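Local atomic coordinates of cytoplasmic protein (Cryptococcus neoformans var. grubii serotype A, PDB entry 7LPO), a protein that probably hydrolyses the beta-glucosidic bond of steryl glucosides, as a steryl-beta-glucosidase of glycoside hydrolase family 5. Residues Gly33-Val37 with Val671-Pro677; Leu443-Ala447 with Asn514-Leu518; Tyr706-Pro712 with Gln748-Tyr754; Asp733-Ser739 with Thr765-Asn771. One frame throughout, in Å; residues are numbered along the deposited sequence.

Contact 1 (Gly33-Val37 with Val671-Pro677)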
loop_
_atom_site.group_PDB
_atom_site.type_symbol
_atom_site.label_atom_id
_atom_site.label_comp_id
_atom_site.label_asym_id
_atom_site.label_seq_id
_atom_site.Cartn_x
_atom_site.Cartn_y
_atom_site.Cartn_z
ATOM N N GLY A 33 10.510 14.684 23.733
ATOM C CA GLY A 33 11.236 13.438 23.807
ATOM C C GLY A 33 10.393 12.183 23.896
ATOM O O GLY A 33 10.956 11.087 23.970
ATOM N N ARG A 34 9.072 12.294 23.881
ATOM C CA ARG A 34 8.231 11.111 23.986
ATOM C C ARG A 34 8.277 10.303 22.695
ATOM O O ARG A 34 8.185 10.856 21.598
ATOM C CB ARG A 34 6.791 11.514 24.298
ATOM C CG ARG A 34 6.620 12.227 25.636
ATOM C CD ARG A 34 5.154 12.318 26.039
ATOM N NE ARG A 34 4.333 12.984 25.023
ATOM C CZ ARG A 34 3.005 13.033 25.046
ATOM N NH1 ARG A 34 2.330 12.455 26.029
ATOM N NH2 ARG A 34 2.346 13.661 24.081
ATOM N N SER A 35 8.425 8.985 22.836
ATOM C CA SER A 35 8.319 8.097 21.686
ATOM C C SER A 35 6.863 7.987 21.259
ATOM O O SER A 35 5.993 7.661 22.070
ATOM C CB SER A 35 8.865 6.713 22.019
ATOM O OG SER A 35 10.240 6.759 22.321
ATOM N N LEU A 36 6.596 8.257 19.987
ATOM C CA LEU A 36 5.245 8.222 19.445
ATOM C C LEU A 36 5.026 6.953 18.636
ATOM O O LEU A 36 5.934 6.476 17.946
ATOM C CB LEU A 36 4.985 9.437 18.557
ATOM C CG LEU A 36 5.235 10.805 19.188
ATOM C CD1 LEU A 36 5.046 11.908 18.165
ATOM C CD2 LEU A 36 4.331 11.024 20.392
ATOM N N VAL A 37 3.811 6.410 18.724
ATOM C CA VAL A 37 3.378 5.300 17.883
ATOM C C VAL A 37 2.205 5.788 17.048
ATOM O O VAL A 37 1.199 6.256 17.597
ATOM C CB VAL A 37 2.986 4.062 18.703
ATOM C CG1 VAL A 37 2.404 2.975 17.775
ATOM C CG2 VAL A 37 4.183 3.523 19.479
ATOM N N VAL A 671 0.061 5.677 22.687
ATOM C CA VAL A 671 0.172 6.748 21.702
ATOM C C VAL A 671 1.480 7.513 21.875
ATOM O O VAL A 671 2.103 7.933 20.890
ATOM C CB VAL A 671 -1.047 7.683 21.812
ATOM C CG1 VAL A 671 -0.846 8.896 20.948
ATOM C CG2 VAL A 671 -2.323 6.949 21.434
ATOM N N ALA A 672 1.912 7.721 23.119
ATOM C CA ALA A 672 3.112 8.503 23.384
ATOM C C ALA A 672 3.715 8.021 24.688
ATOM O O ALA A 672 2.996 7.791 25.664
ATOM C CB ALA A 672 2.815 10.003 23.458
ATOM N N THR A 673 5.035 7.866 24.695
ATOM C CA THR A 673 5.709 7.176 25.780
ATOM C C THR A 673 6.941 7.939 26.231
ATOM O O THR A 673 7.771 8.339 25.409
ATOM C CB THR A 673 6.125 5.764 25.362
ATOM O OG1 THR A 673 4.962 4.963 25.156
ATOM C CG2 THR A 673 6.988 5.142 26.434
ATOM N N VAL A 674 7.058 8.118 27.546
ATOM C CA VAL A 674 8.293 8.588 28.160
ATOM C C VAL A 674 9.209 7.372 28.249
ATOM O O VAL A 674 9.013 6.493 29.091
ATOM C CB VAL A 674 8.048 9.222 29.529
ATOM C CG1 VAL A 674 9.372 9.508 30.209
ATOM C CG2 VAL A 674 7.207 10.490 29.377
ATOM N N GLY A 675 10.203 7.313 27.379
ATOM C CA GLY A 675 11.021 6.131 27.228
ATOM C C GLY A 675 10.813 5.472 25.880
ATOM O O GLY A 675 10.275 6.062 24.940
ATOM N N ILE A 676 11.242 4.221 25.795
ATOM C CA ILE A 676 11.261 3.455 24.552
ATOM C C ILE A 676 10.279 2.294 24.688
ATOM O O ILE A 676 10.393 1.503 25.638
ATOM C CB ILE A 676 12.672 2.936 24.234
ATOM C CG1 ILE A 676 13.644 4.096 24.036
ATOM C CG2 ILE A 676 12.646 2.048 22.989
ATOM C CD1 ILE A 676 13.265 5.038 22.907
ATOM N N PRO A 677 9.316 2.143 23.778
ATOM C CA PRO A 677 8.445 0.961 23.836
ATOM C C PRO A 677 9.278 -0.304 23.729
ATOM O O PRO A 677 10.091 -0.454 22.816
ATOM C CB PRO A 677 7.511 1.131 22.626
ATOM C CG PRO A 677 7.612 2.576 22.232
ATOM C CD PRO A 677 9.002 3.013 22.628
HETATM O O HOH W 1 4.485 5.313 22.456
#

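Contact 2 (Leu443-Ala447 with Asn514-Leu518)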
loop_
_atom_site.group_PDB
_atom_site.type_symbol
_atom_site.label_atom_id
_atom_site.label_comp_id
_atom_site.label_asym_id
_atom_site.label_seq_id
_atom_site.Cartn_x
_atom_site.Cartn_y
_atom_site.Cartn_z
ATOM N N LEU A 443 18.557 11.926 2.634
ATOM C CA LEU A 443 17.734 11.606 3.795
ATOM C C LEU A 443 17.728 12.756 4.796
ATOM O O LEU A 443 16.664 13.177 5.266
ATOM C CB LEU A 443 18.247 10.332 4.455
ATOM C CG LEU A 443 18.122 9.038 3.655
ATOM C CD1 LEU A 443 18.717 7.886 4.442
ATOM C CD2 LEU A 443 16.676 8.774 3.316
ATOM N N LYS A 444 18.919 13.257 5.145
ATOM C CA LYS A 444 19.083 14.427 6.003
ATOM C C LYS A 444 18.384 14.244 7.346
ATOM O O LYS A 444 17.770 15.171 7.872
ATOM C CB LYS A 444 18.579 15.690 5.302
ATOM C CG LYS A 444 19.414 16.134 4.106
ATOM C CD LYS A 444 18.980 17.530 3.611
ATOM C CE LYS A 444 19.827 17.997 2.430
ATOM N NZ LYS A 444 19.299 19.241 1.795
ATOM N N GLY A 445 18.472 13.035 7.898
ATOM C CA GLY A 445 17.953 12.771 9.226
ATOM C C GLY A 445 16.458 12.902 9.370
ATOM O O GLY A 445 15.965 13.147 10.474
ATOM N N ARG A 446 15.710 12.725 8.290
ATOM C CA ARG A 446 14.263 12.900 8.371
ATOM C C ARG A 446 13.607 11.905 7.410
ATOM O O ARG A 446 13.138 12.261 6.324
ATOM C CB ARG A 446 13.858 14.338 8.054
ATOM C CG ARG A 446 12.429 14.650 8.416
ATOM C CD ARG A 446 12.284 16.057 8.995
ATOM N NE ARG A 446 10.878 16.323 9.289
ATOM C CZ ARG A 446 10.252 15.859 10.364
ATOM N NH1 ARG A 446 10.928 15.136 11.250
ATOM N NH2 ARG A 446 8.966 16.120 10.555
ATOM N N ALA A 447 13.544 10.649 7.847
ATOM C CA ALA A 447 13.068 9.572 6.997
ATOM C C ALA A 447 12.470 8.467 7.855
ATOM O O ALA A 447 12.648 8.428 9.070
ATOM C CB ALA A 447 14.202 9.024 6.121
ATOM N N ASN A 514 19.332 4.616 11.805
ATOM C CA ASN A 514 18.483 4.668 12.992
ATOM C C ASN A 514 17.287 5.563 12.690
ATOM O O ASN A 514 17.255 6.760 12.982
ATOM C CB ASN A 514 19.282 5.135 14.196
ATOM C CG ASN A 514 20.046 3.999 14.840
ATOM O OD1 ASN A 514 19.553 3.341 15.761
ATOM N ND2 ASN A 514 21.253 3.748 14.344
ATOM N N TYR A 515 16.293 4.951 12.071
ATOM C CA TYR A 515 15.083 5.607 11.612
ATOM C C TYR A 515 13.892 4.772 12.037
ATOM O O TYR A 515 14.024 3.570 12.295
ATOM C CB TYR A 515 15.078 5.757 10.087
ATOM C CG TYR A 515 16.018 6.803 9.562
ATOM C CD1 TYR A 515 15.756 8.153 9.757
ATOM C CD2 TYR A 515 17.158 6.449 8.853
ATOM C CE1 TYR A 515 16.602 9.121 9.264
ATOM C CE2 TYR A 515 18.022 7.413 8.364
ATOM C CZ TYR A 515 17.732 8.747 8.574
ATOM O OH TYR A 515 18.570 9.715 8.090
ATOM N N PRO A 516 12.710 5.368 12.099
ATOM C CA PRO A 516 11.511 4.584 12.411
ATOM C C PRO A 516 11.120 3.681 11.252
ATOM O O PRO A 516 11.573 3.838 10.118
ATOM C CB PRO A 516 10.434 5.643 12.672
ATOM C CG PRO A 516 11.180 6.958 12.799
ATOM C CD PRO A 516 12.428 6.804 11.976
ATOM N N THR A 517 10.267 2.712 11.567
ATOM C CA THR A 517 9.629 1.857 10.579
ATOM C C THR A 517 8.117 1.981 10.726
ATOM O O THR A 517 7.594 2.005 11.846
ATOM C CB THR A 517 10.038 0.393 10.741
ATOM O OG1 THR A 517 11.464 0.273 10.702
ATOM C CG2 THR A 517 9.416 -0.448 9.625
ATOM N N LEU A 518 7.414 2.053 9.596
ATOM C CA LEU A 518 5.961 2.110 9.596
ATOM C C LEU A 518 5.463 1.166 8.521
ATOM O O LEU A 518 5.898 1.256 7.371
ATOM C CB LEU A 518 5.475 3.535 9.353
ATOM C CG LEU A 518 3.979 3.840 9.398
ATOM C CD1 LEU A 518 3.747 5.334 9.604
ATOM C CD2 LEU A 518 3.315 3.390 8.125
#

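Contact 3 (Tyr706-Pro712 with Gln748-Tyr754)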
loop_
_atom_site.group_PDB
_atom_site.type_symbol
_atom_site.label_atom_id
_atom_site.label_comp_id
_atom_site.label_asym_id
_atom_site.label_seq_id
_atom_site.Cartn_x
_atom_site.Cartn_y
_atom_site.Cartn_z
ATOM N N TYR A 706 4.161 12.822 30.094
ATOM C CA TYR A 706 3.814 11.520 30.632
ATOM C C TYR A 706 3.451 10.598 29.477
ATOM O O TYR A 706 3.336 11.016 28.321
ATOM C CB TYR A 706 2.643 11.644 31.614
ATOM C CG TYR A 706 1.558 12.488 31.023
ATOM C CD1 TYR A 706 0.610 11.930 30.184
ATOM C CD2 TYR A 706 1.514 13.859 31.246
ATOM C CE1 TYR A 706 -0.370 12.700 29.602
ATOM C CE2 TYR A 706 0.529 14.650 30.659
ATOM C CZ TYR A 706 -0.409 14.059 29.843
ATOM O OH TYR A 706 -1.394 14.808 29.248
ATOM N N THR A 707 3.250 9.331 29.807
ATOM C CA THR A 707 2.846 8.328 28.841
ATOM C C THR A 707 1.329 8.312 28.695
ATOM O O THR A 707 0.593 8.394 29.685
ATOM C CB THR A 707 3.360 6.960 29.282
ATOM O OG1 THR A 707 4.793 6.990 29.322
ATOM C CG2 THR A 707 2.896 5.864 28.348
ATOM N N GLU A 708 0.871 8.224 27.447
ATOM C CA GLU A 708 -0.544 8.192 27.109
ATOM C C GLU A 708 -0.836 6.907 26.353
ATOM O O GLU A 708 -0.140 6.575 25.389
ATOM C CB GLU A 708 -0.965 9.386 26.250
ATOM C CG GLU A 708 -0.801 10.727 26.923
ATOM C CD GLU A 708 -1.242 11.889 26.037
ATOM O OE1 GLU A 708 -2.462 12.014 25.785
ATOM O OE2 GLU A 708 -0.367 12.672 25.600
ATOM N N ILE A 709 -1.870 6.202 26.788
ATOM C CA ILE A 709 -2.267 4.920 26.230
ATOM C C ILE A 709 -3.734 5.014 25.841
ATOM O O ILE A 709 -4.552 5.547 26.598
ATOM C CB ILE A 709 -2.035 3.772 27.242
ATOM C CG1 ILE A 709 -0.542 3.448 27.322
ATOM C CG2 ILE A 709 -2.851 2.560 26.861
ATOM C CD1 ILE A 709 -0.130 2.742 28.619
ATOM N N TYR A 710 -4.064 4.506 24.658
ATOM C CA TYR A 710 -5.446 4.400 24.208
ATOM C C TYR A 710 -6.046 3.096 24.722
ATOM O O TYR A 710 -5.475 2.022 24.508
ATOM C CB TYR A 710 -5.511 4.452 22.679
ATOM C CG TYR A 710 -6.850 4.068 22.084
ATOM C CD1 TYR A 710 -7.933 4.935 22.140
ATOM C CD2 TYR A 710 -7.022 2.849 21.446
ATOM C CE1 TYR A 710 -9.157 4.585 21.589
ATOM C CE2 TYR A 710 -8.229 2.491 20.908
ATOM C CZ TYR A 710 -9.299 3.362 20.973
ATOM O OH TYR A 710 -10.505 3.015 20.415
ATOM N N LEU A 711 -7.190 3.189 25.392
ATOM C CA LEU A 711 -7.915 2.003 25.852
ATOM C C LEU A 711 -9.304 1.975 25.228
ATOM O O LEU A 711 -10.172 2.782 25.611
ATOM C CB LEU A 711 -8.015 1.985 27.375
ATOM C CG LEU A 711 -6.701 1.919 28.155
ATOM C CD1 LEU A 711 -6.997 2.100 29.638
ATOM C CD2 LEU A 711 -5.959 0.626 27.916
ATOM N N PRO A 712 -9.576 1.075 24.285
ATOM C CA PRO A 712 -10.826 1.175 23.517
ATOM C C PRO A 712 -12.052 0.735 24.311
ATOM O O PRO A 712 -12.052 -0.309 24.972
ATOM C CB PRO A 712 -10.581 0.257 22.311
ATOM C CG PRO A 712 -9.568 -0.746 22.801
ATOM C CD PRO A 712 -8.707 -0.019 23.820
ATOM N N GLN A 748 -11.357 7.357 26.609
ATOM C CA GLN A 748 -10.583 6.203 26.172
ATOM C C GLN A 748 -9.078 6.413 26.339
ATOM O O GLN A 748 -8.284 5.750 25.661
ATOM C CB GLN A 748 -10.909 5.877 24.714
ATOM C CG GLN A 748 -12.328 5.368 24.507
ATOM C CD GLN A 748 -12.610 5.024 23.062
ATOM O OE1 GLN A 748 -12.788 3.858 22.709
ATOM N NE2 GLN A 748 -12.641 6.043 22.212
ATOM N N THR A 749 -8.675 7.304 27.235
ATOM C CA THR A 749 -7.278 7.660 27.430
ATOM C C THR A 749 -6.830 7.265 28.827
ATOM O O THR A 749 -7.519 7.556 29.812
ATOM C CB THR A 749 -7.061 9.165 27.232
ATOM O OG1 THR A 749 -7.616 9.577 25.976
ATOM C CG2 THR A 749 -5.568 9.517 27.260
ATOM N N LEU A 750 -5.677 6.605 28.904
ATOM C CA LEU A 750 -4.982 6.337 30.153
ATOM C C LEU A 750 -3.716 7.181 30.192
ATOM O O LEU A 750 -2.950 7.202 29.223
ATOM C CB LEU A 750 -4.637 4.855 30.270
ATOM C CG LEU A 750 -3.650 4.478 31.371
ATOM C CD1 LEU A 750 -4.178 4.903 32.716
ATOM C CD2 LEU A 750 -3.410 2.991 31.335
ATOM N N ARG A 751 -3.502 7.882 31.303
ATOM C CA ARG A 751 -2.339 8.741 31.485
ATOM C C ARG A 751 -1.499 8.171 32.612
ATOM O O ARG A 751 -2.030 7.843 33.673
ATOM C CB ARG A 751 -2.755 10.180 31.797
ATOM C CG ARG A 751 -3.502 10.837 30.652
ATOM C CD ARG A 751 -3.648 12.340 30.843
ATOM N NE ARG A 751 -4.214 12.964 29.646
ATOM C CZ ARG A 751 -5.518 13.139 29.440
ATOM N NH1 ARG A 751 -6.398 12.751 30.356
ATOM N NH2 ARG A 751 -5.947 13.707 28.320
ATOM N N TRP A 752 -0.192 8.061 32.383
ATOM C CA TRP A 752 0.705 7.302 33.248
ATOM C C TRP A 752 1.946 8.135 33.545
ATOM O O TRP A 752 2.821 8.294 32.683
ATOM C CB TRP A 752 1.060 5.975 32.584
ATOM C CG TRP A 752 1.872 5.049 33.424
ATOM C CD1 TRP A 752 2.027 5.084 34.781
ATOM C CD2 TRP A 752 2.645 3.936 32.962
ATOM N NE1 TRP A 752 2.850 4.063 35.189
ATOM C CE2 TRP A 752 3.245 3.347 34.089
ATOM C CE3 TRP A 752 2.890 3.384 31.705
ATOM C CZ2 TRP A 752 4.064 2.233 33.995
ATOM C CZ3 TRP A 752 3.704 2.282 31.616
ATOM C CH2 TRP A 752 4.278 1.714 32.751
ATOM N N TRP A 753 2.006 8.683 34.756
ATOM C CA TRP A 753 3.163 9.429 35.229
ATOM C C TRP A 753 4.078 8.498 36.009
ATOM O O TRP A 753 3.605 7.662 36.788
ATOM C CB TRP A 753 2.761 10.586 36.146
ATOM C CG TRP A 753 1.910 11.660 35.542
ATOM C CD1 TRP A 753 2.328 12.873 35.091
ATOM C CD2 TRP A 753 0.494 11.634 35.368
ATOM N NE1 TRP A 753 1.261 13.606 34.636
ATOM C CE2 TRP A 753 0.122 12.862 34.789
ATOM C CE3 TRP A 753 -0.498 10.689 35.643
ATOM C CZ2 TRP A 753 -1.196 13.166 34.476
ATOM C CZ3 TRP A 753 -1.804 10.996 35.333
ATOM C CH2 TRP A 753 -2.142 12.218 34.761
ATOM N N TYR A 754 5.386 8.651 35.820
ATOM C CA TYR A 754 6.329 7.894 36.631
ATOM C C TYR A 754 7.655 8.631 36.668
ATOM O O TYR A 754 7.962 9.393 35.746
ATOM C CB TYR A 754 6.528 6.461 36.101
ATOM C CG TYR A 754 6.628 6.307 34.596
ATOM C CD1 TYR A 754 7.742 6.753 33.900
ATOM C CD2 TYR A 754 5.616 5.682 33.880
ATOM C CE1 TYR A 754 7.829 6.606 32.519
ATOM C CE2 TYR A 754 5.695 5.528 32.512
ATOM C CZ TYR A 754 6.803 5.985 31.838
ATOM O OH TYR A 754 6.868 5.820 30.476
#

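Contact 4 (Asp733-Ser739 with Thr765-Asn771)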
loop_
_atom_site.group_PDB
_atom_site.type_symbol
_atom_site.label_atom_id
_atom_site.label_comp_id
_atom_site.label_asym_id
_atom_site.label_seq_id
_atom_site.Cartn_x
_atom_site.Cartn_y
_atom_site.Cartn_z
ATOM N N ASP A 733 -14.363 0.402 32.469
ATOM C CA ASP A 733 -14.483 -0.365 33.712
ATOM C C ASP A 733 -13.314 -1.348 33.721
ATOM O O ASP A 733 -13.463 -2.504 33.315
ATOM C CB ASP A 733 -15.844 -1.078 33.804
ATOM C CG ASP A 733 -16.084 -1.709 35.177
ATOM O OD1 ASP A 733 -15.321 -1.401 36.113
ATOM O OD2 ASP A 733 -17.036 -2.507 35.325
ATOM N N VAL A 734 -12.148 -0.887 34.182
ATOM C CA VAL A 734 -10.915 -1.658 34.081
ATOM C C VAL A 734 -10.191 -1.689 35.421
ATOM O O VAL A 734 -10.385 -0.834 36.288
ATOM C CB VAL A 734 -9.954 -1.094 33.011
ATOM C CG1 VAL A 734 -10.551 -1.171 31.615
ATOM C CG2 VAL A 734 -9.575 0.357 33.347
ATOM N N THR A 735 -9.316 -2.685 35.557
ATOM C CA THR A 735 -8.346 -2.779 36.640
ATOM C C THR A 735 -6.958 -2.554 36.056
ATOM O O THR A 735 -6.618 -3.142 35.026
ATOM C CB THR A 735 -8.422 -4.145 37.326
ATOM O OG1 THR A 735 -9.616 -4.215 38.123
ATOM C CG2 THR A 735 -7.196 -4.360 38.222
ATOM N N ILE A 736 -6.165 -1.704 36.703
ATOM C CA ILE A 736 -4.853 -1.303 36.210
ATOM C C ILE A 736 -3.803 -1.625 37.265
ATOM O O ILE A 736 -3.977 -1.299 38.443
ATOM C CB ILE A 736 -4.822 0.196 35.861
ATOM C CG1 ILE A 736 -5.808 0.500 34.722
ATOM C CG2 ILE A 736 -3.409 0.622 35.501
ATOM C CD1 ILE A 736 -6.110 1.970 34.553
ATOM N N VAL A 737 -2.708 -2.247 36.835
ATOM C CA VAL A 737 -1.582 -2.579 37.702
ATOM C C VAL A 737 -0.326 -2.022 37.043
ATOM O O VAL A 737 0.107 -2.524 35.999
ATOM C CB VAL A 737 -1.453 -4.091 37.932
ATOM C CG1 VAL A 737 -0.269 -4.399 38.845
ATOM C CG2 VAL A 737 -2.742 -4.646 38.520
ATOM N N ALA A 738 0.252 -0.985 37.640
ATOM C CA ALA A 738 1.486 -0.383 37.156
ATOM C C ALA A 738 2.608 -0.605 38.163
ATOM O O ALA A 738 2.400 -0.496 39.375
ATOM C CB ALA A 738 1.301 1.113 36.895
ATOM N N SER A 739 3.801 -0.912 37.651
ATOM C CA SER A 739 4.929 -1.244 38.513
ATOM C C SER A 739 5.521 -0.010 39.182
ATOM O O SER A 739 6.085 -0.114 40.276
ATOM C CB SER A 739 6.012 -1.954 37.699
ATOM O OG SER A 739 6.503 -1.090 36.685
ATOM N N THR A 765 6.334 -1.565 33.781
ATOM C CA THR A 765 5.249 -2.304 33.151
ATOM C C THR A 765 3.908 -1.782 33.643
ATOM O O THR A 765 3.777 -1.299 34.771
ATOM C CB THR A 765 5.325 -3.819 33.432
ATOM O OG1 THR A 765 5.144 -4.067 34.838
ATOM C CG2 THR A 765 6.658 -4.386 32.972
ATOM N N ILE A 766 2.903 -1.913 32.784
ATOM C CA ILE A 766 1.526 -1.575 33.117
ATOM C C ILE A 766 0.641 -2.657 32.521
ATOM O O ILE A 766 0.831 -3.050 31.365
ATOM C CB ILE A 766 1.126 -0.176 32.599
ATOM C CG1 ILE A 766 -0.234 0.217 33.174
ATOM C CG2 ILE A 766 1.103 -0.126 31.080
ATOM C CD1 ILE A 766 -0.494 1.713 33.154
ATOM N N GLU A 767 -0.309 -3.148 33.313
ATOM C CA GLU A 767 -1.232 -4.189 32.888
ATOM C C GLU A 767 -2.664 -3.714 33.084
ATOM O O GLU A 767 -2.986 -3.077 34.092
ATOM C CB GLU A 767 -0.987 -5.482 33.657
ATOM C CG GLU A 767 0.450 -5.960 33.573
ATOM C CD GLU A 767 0.808 -6.942 34.669
ATOM O OE1 GLU A 767 0.423 -8.124 34.544
ATOM O OE2 GLU A 767 1.475 -6.530 35.651
ATOM N N VAL A 768 -3.514 -4.030 32.112
ATOM C CA VAL A 768 -4.892 -3.562 32.078
ATOM C C VAL A 768 -5.788 -4.730 31.698
ATOM O O VAL A 768 -5.416 -5.565 30.865
ATOM C CB VAL A 768 -5.064 -2.404 31.073
ATOM C CG1 VAL A 768 -6.534 -1.958 31.001
ATOM C CG2 VAL A 768 -4.156 -1.242 31.430
ATOM N N GLN A 769 -6.967 -4.797 32.312
ATOM C CA GLN A 769 -7.997 -5.712 31.847
ATOM C C GLN A 769 -9.353 -5.175 32.261
ATOM O O GLN A 769 -9.472 -4.431 33.238
ATOM C CB GLN A 769 -7.811 -7.133 32.390
ATOM C CG GLN A 769 -7.910 -7.269 33.892
ATOM C CD GLN A 769 -7.513 -8.661 34.361
ATOM O OE1 GLN A 769 -8.027 -9.668 33.870
ATOM N NE2 GLN A 769 -6.581 -8.723 35.300
ATOM N N ARG A 770 -10.378 -5.571 31.513
ATOM C CA ARG A 770 -11.739 -5.220 31.886
ATOM C C ARG A 770 -12.159 -6.000 33.126
ATOM O O ARG A 770 -11.957 -7.216 33.211
ATOM C CB ARG A 770 -12.702 -5.505 30.739
ATOM C CG ARG A 770 -14.124 -5.036 31.029
ATOM C CD ARG A 770 -15.051 -5.311 29.856
ATOM N NE ARG A 770 -16.424 -4.915 30.158
ATOM C CZ ARG A 770 -17.330 -5.722 30.706
ATOM N NH1 ARG A 770 -17.027 -6.978 31.022
ATOM N NH2 ARG A 770 -18.547 -5.273 30.950
ATOM N N ASN A 771 -12.740 -5.297 34.092
ATOM C CA ASN A 771 -13.273 -5.952 35.281
ATOM C C ASN A 771 -14.387 -6.907 34.893
ATOM O O ASN A 771 -15.383 -6.498 34.288
ATOM C CB ASN A 771 -13.788 -4.907 36.261
ATOM C CG ASN A 771 -12.673 -4.118 36.884
ATOM O OD1 ASN A 771 -11.628 -4.675 37.236
ATOM N ND2 ASN A 771 -12.872 -2.814 37.013
HETATM O O HOH W 2 -4.670 -5.409 35.372
HETATM O O HOH W 3 2.651 -4.310 35.942
#

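Contact 1 (Gly33-Val37 with Val671-Pro677)
The carbonyl oxygen of S35 is gripped by several groups. The backbone N of T673 donates to S35 O at 2.8 Å, and a water held by T673 OG1, which is also hydrogen-bonded to Y691 OH, donates to S35 O over the same length, while the CA-H of A672 leans on it. The pairing is antiparallel, with S35 N returning a bond to T673 O at 2.7 Å and V37 N reaching V671 O at 3.2 Å. On the face carrying S35 and T673, the serine OG stands beside its own backbone N (chi1 -63°), aimed at the chain beyond the turn, and donates to G675 O at 2.7 Å. P677 supports the same side chain, its CD 3.8 Å from S35 CB. On the face of L36 and A672, the A672 methyl sits over the centre of the R34 guanidinium, CB to CZ 3.4 Å, and also meets the L36 branch CD2 at 3.6 Å. Salt bridges from NE to D30 and from NH1 to E708, with an NH1 bond to the carbonyl of Y706, probably fix the rotation of that guanidinium. V671 and A672 both face E708 as a classic beta bulge, where the chain turns a corner before entering strand 676-682. This short antiparallel pairing fastens the start of the first TIM-barrel strand to the C-terminal beta domain of this GH5 enzyme.

Contact 2 (Leu443-Ala447 with Asn514-Leu518)
A type I' beta turn from L443 to R446, leading from helix 440-443 into barrel strand 447-449, packs against the residues that lead into the neighbouring strand 518-522. The turn is closed by R446 N donating to L443 O at 3.2 Å, and Y515 inserts its ring end alongside it. With CG beside its own backbone N (chi1 -73°), the tyrosine carries its hydroxyl to G445, whose CA lies in the ring plane, 3.3 Å from Y515 OH. The bond from G445 N to Y515 OH is weak and bent, 121° at the hydrogen. E440 binds G445 N with one carboxylate oxygen and Y515 OH with the other, and so probably steadies both turn and ring. One ring face receives A447 CB in a CH-pi contact, 4.2 Å from the centroid. L443 CB reaches the hydroxyl end, 3.7 Å from Y515 OH. At the ring's root, A447 O touches Y515 CD1 at 3.2 Å and also meets P516 CD, while S23 OG supplies a hydrogen bond to this carbonyl. This is buried packing of the loops that enter two adjacent strands of a TIM barrel, at their N-terminal ends.

Contact 3 (Tyr706-Pro712 with Gln748-Tyr754)
Y706 has CG lodged between its backbone N and carbonyl carbon (chi1 47°), whereas W753 carries CG beside its backbone N (chi1 -62°), and the two side chains run side by side. Y706 CB sits over the five-membered ring of W753, 3.9 Å from its centroid, in a CH-pi contact; the two ring planes are 43° apart. R751, extended from CG to NE, crosses the tyrosine, its CD 3.5 Å from Y706 CE1; NE bonds Y706 OH weakly, while NH1 bonds Q746 and NH2 makes a salt bridge to D646. On the face of T707 and W752, T707 OG1 donates to Y754 OH at 2.6 Å. Between the strands, antiparallel backbone bonds centre on I709 and L750, with L750 N to I709 O at 2.8 Å. L711 CD1 packs on L750 CB at 3.7 Å. Since V674 N donates to T707 OG1 and V674 O accepts from Y754, the two buried hydroxyls relay a closed ring of hydrogen bonds that probably leaves neither able to turn.

Contact 4 (Asp733-Ser739 with Thr765-Asn771)
I736, A738, I766 and V768 make the tight face of this strand pair, whereas T735, V737, E767 and Q769 form the looser, watered one. On the tight face I736 lies alongside both I766 and V768 of the partner strand: its CG2 branch meets I766 CD1 at 3.9 Å and its CG1 meets V768 CG2 at 4.1 Å. L750 and W752 of strand 749-753 close over this apolar row. V734 continues it, its CB 4.1 Å from V768 CG1. The strands run antiparallel, 169° apart, with strand 734-738 an edge strand of a four-stranded sheet within this chain, in the C-terminal beta domain, and hydrogen-bonded pairs at T735 with Q769 and V737 with E767. Across the watered face, one water donates to T735 O at 3.0 Å and weakly to E767 O. A second water lies among V737 O, T765 OG1 and E767 OE2. At one end S739, its OG set between backbone N and carbonyl carbon (chi1 62°), accepts from T765 N at 2.9 Å while S739 N donates to T765 O, so residue pairs with residue through two bonds. At the other end N771 N donates to D733 O at 3.0 Å, and N771 ND2 approaches D733 OD1 from above the carboxylate plane. That amide is modelled too close to T735, which leaves its exact placement doubtful.

In the fold
From the N terminus, strand 35-43, already a barrel strand beside 98-104 and 567-570, also pairs with 669-673, more than 600 residues on, so contact 1 closes a loop that spans nearly the whole barrel and joins it to the C-terminal beta domain. Contact 2 falls within that span and ties the approaches to two barrel strands; its nearest atoms are about 7 Å from contact 1. Contacts 3 and 4 follow contact 1 along the chain and cross each other, their segments alternating as 706-712, 733-739, 748-754 and 765-771. Strand 707-710 neighbours 669-673, so contact 3 continues contact 1, while strand 749-753 of contact 3 packs against the four-stranded sheet of contact 4.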